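PDB 6BFI: VIN1 from Oscarella pearsei, which binds actin filaments and may play a role in cell-cell adhesion, as a member of the vinculin/alpha-catenin family. Local coordinates for residues Q277-L282 with K356-E361. Residues are numbered along the deposited sequence; the frame is centred on the assembly and turned at random.
Sequences QAQDAL and KLQELE
Q279 and E361 make the one hydrogen bond across this helix pair: Q279 NE2 donates to E361 OE1 at 2.9 Å, with a nearly straight N-H...O angle of 167°. The N-H meets the oxygen almost head-on to its C-O bond, and the oxygen lies close to the amide plane of Q279. The two side chains cross at about a right angle, yet amide and carboxylate are turned only 28° apart. With CG anti to the backbone N and the chain extended beyond it, E361 carries its carboxylate out to Q279. Its other oxygen, OE2, is taken by R365 in a salt bridge and by H276 in a hydrogen bond, so the carboxylate is gripped through both oxygens and its negative charge is probably stabilised.

The remaining contacts are van der Waals. The Q279 amide lies across the Q358 chain, with Q358 CG 3.5 Å from Q279 OE1 and the two amide planes turned nearly perpendicular. Nearer the backbone of Q279, its aliphatic part rests on L357, and Q279 CG lies 4.0 Å from L357 CB. L357 CD2 packs against A278 CB at 3.6 Å, in a small apolar patch continued by helix 289-306, where V295 touches A278 and C298 touches L357. An alanine at Q279 would probably leave E361 OE1 without this amide donor and open a gap beside L357 and Q358.

R621, from a loop, touches both Q279 and Q358. The axes of the two segments run antiparallel at 161°, 9.8 Å apart at closest approach, and Q279 stands opposite L357. Together with helix 289-306, helices 268-283 and 344-375 pack as neighbours in an antiparallel helical bundle, the architecture of the vinculin family.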
# COMPACT_ATOMS: atom_id res chain seq x y z
N GLN A 277 12.89 2.82 18.38
CA GLN A 277 12.79 3.85 19.41
C GLN A 277 13.24 3.32 20.76
O GLN A 277 13.89 4.04 21.53
CB GLN A 277 11.35 4.36 19.49
CG GLN A 277 10.92 5.19 18.29
CD GLN A 277 11.29 6.65 18.43
OE1 GLN A 277 10.94 7.29 19.42
NE2 GLN A 277 11.99 7.18 17.44
N ALA A 278 12.91 2.07 21.07
CA ALA A 278 13.36 1.47 22.32
C ALA A 278 14.87 1.26 22.31
O ALA A 278 15.54 1.45 23.34
CB ALA A 278 12.62 0.16 22.58
N GLN A 279 15.43 0.88 21.16
CA GLN A 279 16.87 0.72 21.05
C GLN A 279 17.59 2.06 21.24
O GLN A 279 18.60 2.13 21.94
CB GLN A 279 17.23 0.10 19.70
CG GLN A 279 16.77 -1.35 19.54
CD GLN A 279 16.68 -1.78 18.08
OE1 GLN A 279 17.10 -1.05 17.18
NE2 GLN A 279 16.13 -2.96 17.85
N ASP A 280 17.07 3.12 20.62
CA ASP A 280 17.72 4.42 20.73
C ASP A 280 17.58 4.99 22.14
O ASP A 280 18.52 5.62 22.66
CB ASP A 280 17.15 5.39 19.70
CG ASP A 280 17.77 5.20 18.32
OD1 ASP A 280 18.41 4.15 18.10
OD2 ASP A 280 17.61 6.09 17.47
N ALA A 281 16.42 4.80 22.77
CA ALA A 281 16.26 5.30 24.13
C ALA A 281 17.09 4.50 25.13
O ALA A 281 17.55 5.06 26.13
CB ALA A 281 14.78 5.28 24.53
N LEU A 282 17.28 3.21 24.89
CA LEU A 282 18.13 2.42 25.78
C LEU A 282 19.60 2.75 25.58
O LEU A 282 20.37 2.82 26.55
CB LEU A 282 17.87 0.93 25.58
CG LEU A 282 16.62 0.37 26.28
CD1 LEU A 282 16.45 -1.11 25.96
CD2 LEU A 282 16.72 0.59 27.78
N LYS A 356 20.80 -6.27 23.00
CA LYS A 356 19.98 -7.48 23.02
C LYS A 356 18.66 -7.29 22.29
O LYS A 356 18.11 -8.24 21.73
CB LYS A 356 19.72 -7.92 24.46
CG LYS A 356 20.97 -8.39 25.18
CD LYS A 356 21.69 -9.45 24.36
CE LYS A 356 23.02 -9.84 24.99
NZ LYS A 356 23.77 -10.77 24.11
N LEU A 357 18.13 -6.06 22.28
CA LEU A 357 16.90 -5.80 21.54
C LEU A 357 17.14 -5.83 20.04
O LEU A 357 16.31 -6.34 19.28
CB LEU A 357 16.31 -4.46 21.98
CG LEU A 357 14.81 -4.25 21.73
CD1 LEU A 357 14.03 -5.49 22.15
CD2 LEU A 357 14.33 -3.03 22.49
N GLN A 358 18.29 -5.31 19.60
CA GLN A 358 18.67 -5.46 18.20
C GLN A 358 18.83 -6.93 17.82
O GLN A 358 18.38 -7.35 16.74
CB GLN A 358 19.97 -4.71 17.92
CG GLN A 358 19.77 -3.31 17.39
CD GLN A 358 21.01 -2.76 16.72
OE1 GLN A 358 22.13 -3.19 17.01
NE2 GLN A 358 20.83 -1.81 15.81
N GLU A 359 19.45 -7.73 18.69
CA GLU A 359 19.63 -9.15 18.39
C GLU A 359 18.29 -9.88 18.36
O GLU A 359 18.10 -10.80 17.55
CB GLU A 359 20.58 -9.79 19.40
CG GLU A 359 22.01 -9.30 19.27
CD GLU A 359 22.92 -9.84 20.37
OE1 GLU A 359 22.48 -10.70 21.15
OE2 GLU A 359 24.08 -9.38 20.44
N LEU A 360 17.36 -9.49 19.23
CA LEU A 360 16.02 -10.07 19.18
C LEU A 360 15.32 -9.73 17.87
O LEU A 360 14.69 -10.60 17.25
CB LEU A 360 15.19 -9.59 20.37
CG LEU A 360 13.72 -10.02 20.38
CD1 LEU A 360 13.60 -11.54 20.32
CD2 LEU A 360 13.00 -9.48 21.60
N GLU A 361 15.43 -8.47 17.43
CA GLU A 361 14.88 -8.10 16.13
C GLU A 361 15.48 -8.94 15.01
O GLU A 361 14.76 -9.44 14.13
CB GLU A 361 15.12 -6.61 15.88
CG GLU A 361 14.65 -6.10 14.53
CD GLU A 361 14.93 -4.62 14.32
OE1 GLU A 361 15.47 -3.98 15.26
OE2 GLU A 361 14.62 -4.10 13.23